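Local coordinates for coenzyme F420-dependent N(5),N(10)-methenyltetrahydromethanopterin reductase-related protein (Desulfurobacterium thermolithotrophum DSM 11699, PDB 6HUY) that belongs to the HmdII branch of the [Fe]-hydrogenase (Hmd) family, takes up the iron-guanylylpyridinol cofactor and probably binds methenyl-tetrahydrofolate, at the interface of chains A and B. Residues are numbered along the deposited sequence; one frame, centred on the assembly and turned at random. Chains: chain A, Coenzyme F420-dependent N(5),N(10)-methenyltetrahydromethanopterin reductase-related protein; chain B, Coenzyme F420-dependent N(5),N(10)-methenyltetrahydromethanopterin reductase-related protein.

Contact 1: the interface of chains A and B. Residues chain A 233-234, 237, 241; chain B 91, 119-120, 204, 347-348, 351.
The ring of A:Phe237 is clasped between B:Phe91 and B:Phe347, which lie on opposite faces of it. B:Phe91 brings its rim to one face, with CE2 3.5 Å from A:Phe237 CD1 and the planes 64° apart, an edge-to-face pair. On the other face B:Phe347 lies nearly parallel and shifted toward the rim, its CE2 3.3 Å from A:Phe237 CE2. A:Phe237 enters this slot because CG stands anti to its backbone N (chi1 180°), which throws the ring away from helix 232-262 toward chain B. An alanine here would probably open a gap between the two chain B rings and leave the rim of B:Phe91 without its aromatic partner.

B:Phe91 is itself covered on both faces, by A:Met234 CB and by CE1 of B:Tyr348. The B:Tyr348 hydroxyl OH also bonds to the B:Phe91 carbonyl O at 2.7 Å, a second-shell tie that steadies this loop residue. At the flank, B:Val351 CG1 packs 3.9 Å from A:Phe237 CB.

The polar rim begins at A:Gln241, one helical turn further on. B:Ser120 OG donates to its amide oxygen OE1 at 2.8 Å, approaching at 132° to the C=O and tilted from the carbonyl plane. The amide NE2 lies 3.8 Å from B:Asp204 OD2, and waters 1 and 2 each bridge the two atoms; water 1 is 2.8 Å from OD2. Together, the aromatic clasp and the hydrated rim anchor helix 232-262 of chain A against chain B, consistent with the intertwined dimer of the Hmd family.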
# COMPACT_ATOMS: atom_id res chain seq x y z
N SER A 233 9.92 2.00 -14.45
CA SER A 233 10.08 2.99 -13.38
C SER A 233 8.79 3.78 -13.14
O SER A 233 8.38 3.98 -12.00
CB SER A 233 11.23 3.94 -13.74
OG SER A 233 11.11 4.36 -15.10
N MET A 234 8.16 4.25 -14.22
CA MET A 234 6.90 4.98 -14.09
C MET A 234 5.82 4.09 -13.48
O MET A 234 5.07 4.52 -12.59
CB MET A 234 6.49 5.50 -15.47
CG MET A 234 5.24 6.39 -15.52
SD MET A 234 5.25 7.57 -16.91
CE MET A 234 5.41 6.46 -18.26
N PHE A 237 6.81 3.74 -9.80
CA PHE A 237 6.60 5.02 -9.15
C PHE A 237 5.12 5.24 -8.83
O PHE A 237 4.77 5.69 -7.73
CB PHE A 237 7.14 6.12 -10.05
CG PHE A 237 6.99 7.52 -9.52
CD1 PHE A 237 5.87 8.28 -9.83
CD2 PHE A 237 8.00 8.10 -8.76
CE1 PHE A 237 5.74 9.58 -9.38
CE2 PHE A 237 7.88 9.40 -8.30
CZ PHE A 237 6.75 10.15 -8.60
N GLN A 241 3.45 5.21 -4.94
CA GLN A 241 2.83 6.47 -4.55
C GLN A 241 1.35 6.29 -4.25
O GLN A 241 0.84 6.82 -3.25
CB GLN A 241 3.04 7.44 -5.71
CG GLN A 241 2.39 8.78 -5.61
CD GLN A 241 2.87 9.70 -6.74
OE1 GLN A 241 3.85 10.43 -6.61
NE2 GLN A 241 2.20 9.61 -7.88
N PHE B 91 7.99 12.34 -17.56
CA PHE B 91 8.40 11.82 -16.25
C PHE B 91 9.89 11.51 -16.22
O PHE B 91 10.57 11.73 -15.22
CB PHE B 91 7.58 10.56 -15.95
CG PHE B 91 8.09 9.74 -14.79
CD1 PHE B 91 8.98 8.70 -15.00
CD2 PHE B 91 7.63 9.98 -13.51
CE1 PHE B 91 9.43 7.93 -13.93
CE2 PHE B 91 8.07 9.22 -12.44
CZ PHE B 91 8.97 8.19 -12.65
N MET B 119 3.70 13.50 -13.37
CA MET B 119 4.44 13.92 -12.19
C MET B 119 3.47 14.40 -11.12
O MET B 119 2.46 15.03 -11.43
CB MET B 119 5.44 15.04 -12.52
CG MET B 119 6.34 15.45 -11.37
SD MET B 119 7.14 14.06 -10.50
CE MET B 119 7.90 13.19 -11.87
N SER B 120 3.80 14.11 -9.87
CA SER B 120 3.01 14.58 -8.74
C SER B 120 3.50 15.95 -8.30
O SER B 120 4.71 16.21 -8.22
CB SER B 120 3.08 13.59 -7.57
OG SER B 120 4.37 13.03 -7.45
N ASP B 204 -3.57 9.12 -12.46
CA ASP B 204 -2.54 8.48 -13.26
C ASP B 204 -3.04 7.16 -13.84
O ASP B 204 -4.09 6.65 -13.47
CB ASP B 204 -1.28 8.22 -12.42
CG ASP B 204 -0.52 9.49 -12.07
OD1 ASP B 204 -0.84 10.58 -12.59
OD2 ASP B 204 0.44 9.38 -11.26
N PHE B 347 12.74 9.35 -3.57
CA PHE B 347 11.75 8.43 -4.11
C PHE B 347 11.81 8.43 -5.63
O PHE B 347 11.90 7.37 -6.27
CB PHE B 347 10.37 8.83 -3.61
CG PHE B 347 9.26 8.07 -4.23
CD1 PHE B 347 9.26 6.68 -4.22
CD2 PHE B 347 8.20 8.73 -4.84
CE1 PHE B 347 8.22 5.97 -4.81
CE2 PHE B 347 7.15 8.02 -5.42
CZ PHE B 347 7.16 6.65 -5.41
N TYR B 348 11.78 9.62 -6.24
CA TYR B 348 11.87 9.71 -7.69
C TYR B 348 13.18 9.12 -8.19
O TYR B 348 13.20 8.33 -9.15
CB TYR B 348 11.73 11.16 -8.15
CG TYR B 348 12.01 11.29 -9.62
CD1 TYR B 348 11.00 11.08 -10.55
CD2 TYR B 348 13.28 11.59 -10.09
CE1 TYR B 348 11.24 11.17 -11.89
CE2 TYR B 348 13.54 11.69 -11.43
CZ TYR B 348 12.51 11.48 -12.34
OH TYR B 348 12.75 11.58 -13.69
N VAL B 351 13.61 5.15 -7.75
CA VAL B 351 12.73 4.37 -8.60
C VAL B 351 13.15 4.47 -10.06
O VAL B 351 13.23 3.46 -10.77
CB VAL B 351 11.27 4.80 -8.40
CG1 VAL B 351 10.36 4.09 -9.39
CG2 VAL B 351 10.83 4.49 -6.97
O HOH W 1 0.13 7.66 -9.02
O HOH W 2 2.43 10.77 -10.74

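Contact 2: the interface of chains A and B. Residues chain A 200, 204-205, 343-344, 347-348; chain B 234, 237-238, 241.
B:Phe237 and B:Gln238 sit on a regular stretch of helix 232-262, whereas A:Phe347 and A:Tyr348, which meet them, close helix 333-348 with a relaxed backbone (phi -109° at A:Phe347).

A:Tyr348 carries much of the contact. Its CG lies beside the backbone N and anti to the carbonyl carbon (chi1 -81°), a setting that lays the ring between a methionine chain and an indole. B:Met234 CG sits over the centre of one face, 3.8 Å from A:Tyr348 CE2, a CH-pi contact, while CZ2 of A:Trp344 covers the centre of the other. The edge of the tyrosine is then turned to B:Phe237: CE1 comes within 3.6 Å of B:Phe237 CD2, and the planes stand 87° apart.

A:Trp344 forms a second edge-to-face pair with the same phenylalanine, its CE3 3.5 Å from B:Phe237 CZ. At the root of that ring, A:Phe347 CB packs 3.6 Å from B:Phe237 CB, and the A:Ser343 hydroxyl lies near CE1, so B:Phe237 is enclosed along its length.

Beside this apolar patch runs a series of hydrogen bonds donated by side-chain amides. B:Gln238, bent at its second torsion, directs NE2 to two acceptors. The A:Tyr348 hydroxyl OH accepts in the amide plane at 2.9 Å. The carboxylate oxygen OD2 of A:Asp204 accepts at 3.0 Å, through its anti lone pair. The methyl CE of A:Met205 flanks the B:Gln238 chain and touches B:Met234.

One turn further along the helix, the extended B:Gln241 donates NE2 to A:Ser200 OG at 2.8 Å, nearly in its own amide plane. The same hydroxyl passes the bond on: A:Ser200 OG donates to A:Asp204 OD2 at 2.7 Å, meeting that oxygen from above the carboxylate plane.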
# COMPACT_ATOMS: atom_id res chain seq x y z
N SER A 200 2.60 -10.90 9.51
CA SER A 200 1.25 -10.38 9.74
C SER A 200 0.53 -10.04 8.44
O SER A 200 -0.57 -10.57 8.20
CB SER A 200 1.32 -9.18 10.67
OG SER A 200 0.06 -8.51 10.74
N ASP A 204 -2.22 -12.82 8.40
CA ASP A 204 -3.43 -12.37 9.08
C ASP A 204 -4.61 -12.33 8.10
O ASP A 204 -4.48 -12.60 6.90
CB ASP A 204 -3.22 -11.00 9.72
CG ASP A 204 -2.23 -11.04 10.88
OD1 ASP A 204 -1.59 -12.09 11.12
OD2 ASP A 204 -2.10 -9.99 11.54
N MET A 205 -5.79 -12.00 8.64
CA MET A 205 -6.99 -11.83 7.84
C MET A 205 -6.82 -10.79 6.74
O MET A 205 -7.50 -10.86 5.71
CB MET A 205 -8.17 -11.45 8.73
CG MET A 205 -7.90 -10.26 9.66
SD MET A 205 -9.40 -9.76 10.54
CE MET A 205 -8.71 -8.65 11.76
N SER A 343 1.78 1.53 16.72
CA SER A 343 0.74 1.37 15.70
C SER A 343 -0.19 0.21 16.04
O SER A 343 -1.41 0.35 16.02
CB SER A 343 1.38 1.15 14.32
OG SER A 343 0.39 0.99 13.32
N TRP A 344 0.38 -0.95 16.36
CA TRP A 344 -0.43 -2.12 16.71
C TRP A 344 -1.36 -1.83 17.88
O TRP A 344 -2.54 -2.21 17.86
CB TRP A 344 0.49 -3.30 17.04
CG TRP A 344 -0.26 -4.60 17.20
CD1 TRP A 344 -0.93 -5.04 18.30
CD2 TRP A 344 -0.41 -5.63 16.21
NE1 TRP A 344 -1.49 -6.27 18.06
CE2 TRP A 344 -1.18 -6.66 16.78
CE3 TRP A 344 0.05 -5.79 14.89
CZ2 TRP A 344 -1.52 -7.82 16.08
CZ3 TRP A 344 -0.28 -6.95 14.20
CH2 TRP A 344 -1.06 -7.94 14.80
N PHE A 347 -4.86 0.09 17.52
CA PHE A 347 -5.97 -0.55 16.85
C PHE A 347 -6.36 -1.90 17.45
O PHE A 347 -7.49 -2.35 17.24
CB PHE A 347 -5.63 -0.73 15.37
CG PHE A 347 -5.46 0.57 14.64
CD1 PHE A 347 -6.56 1.26 14.15
CD2 PHE A 347 -4.20 1.12 14.46
CE1 PHE A 347 -6.41 2.47 13.49
CE2 PHE A 347 -4.04 2.33 13.79
CZ PHE A 347 -5.16 3.01 13.30
N TYR A 348 -5.47 -2.53 18.21
CA TYR A 348 -5.76 -3.80 18.85
C TYR A 348 -6.08 -3.67 20.34
O TYR A 348 -6.48 -4.66 20.95
CB TYR A 348 -4.59 -4.78 18.63
CG TYR A 348 -4.64 -5.45 17.26
CD1 TYR A 348 -4.30 -4.75 16.11
CD2 TYR A 348 -5.07 -6.77 17.12
CE1 TYR A 348 -4.37 -5.34 14.86
CE2 TYR A 348 -5.14 -7.38 15.87
CZ TYR A 348 -4.79 -6.65 14.74
OH TYR A 348 -4.86 -7.24 13.49
N MET B 234 -9.43 -3.15 14.08
CA MET B 234 -8.55 -4.19 13.55
C MET B 234 -8.62 -4.24 12.03
O MET B 234 -7.60 -4.41 11.35
CB MET B 234 -8.92 -5.54 14.17
CG MET B 234 -8.51 -5.67 15.64
SD MET B 234 -9.39 -6.97 16.56
CE MET B 234 -8.88 -8.44 15.67
N PHE B 237 -6.55 -1.28 10.72
CA PHE B 237 -5.12 -1.58 10.85
C PHE B 237 -4.65 -2.51 9.74
O PHE B 237 -3.61 -2.27 9.11
CB PHE B 237 -4.80 -2.19 12.21
CG PHE B 237 -3.36 -2.61 12.33
CD1 PHE B 237 -2.40 -1.71 12.79
CD2 PHE B 237 -2.96 -3.87 11.93
CE1 PHE B 237 -1.06 -2.07 12.86
CE2 PHE B 237 -1.63 -4.25 12.00
CZ PHE B 237 -0.67 -3.34 12.47
N GLN B 238 -5.42 -3.58 9.48
CA GLN B 238 -5.00 -4.56 8.48
C GLN B 238 -4.96 -3.96 7.09
O GLN B 238 -4.06 -4.27 6.29
CB GLN B 238 -5.95 -5.75 8.50
CG GLN B 238 -5.79 -6.62 9.73
CD GLN B 238 -4.54 -7.49 9.68
OE1 GLN B 238 -4.14 -7.95 8.61
NE2 GLN B 238 -3.94 -7.73 10.84
N GLN B 241 -1.90 -1.62 6.88
CA GLN B 241 -0.64 -2.34 6.89
C GLN B 241 -0.39 -3.00 5.54
O GLN B 241 0.71 -2.91 4.97
CB GLN B 241 -0.62 -3.38 8.01
CG GLN B 241 0.64 -4.28 7.99
CD GLN B 241 0.69 -5.27 9.13
OE1 GLN B 241 1.55 -5.19 10.02
NE2 GLN B 241 -0.22 -6.22 9.11

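The C-alpha centres of contact 1 and contact 2 lie about 28 Å apart, and the chains exchange roles between them. Each uses residues 234, 237 and 241 of helix 232-262 from one subunit against residues 204, 347 and 348 of the other, as expected of a two-fold dimer. The match is not exact. Chain B continues its last helix to residue 354, while that of chain A ends at 348, and the aromatic partners of Phe237 differ too, perhaps in consequence. Position 204 is reached through water in contact 1 but directly in contact 2. One helix can therefore dock in two local arrangements within one assembly.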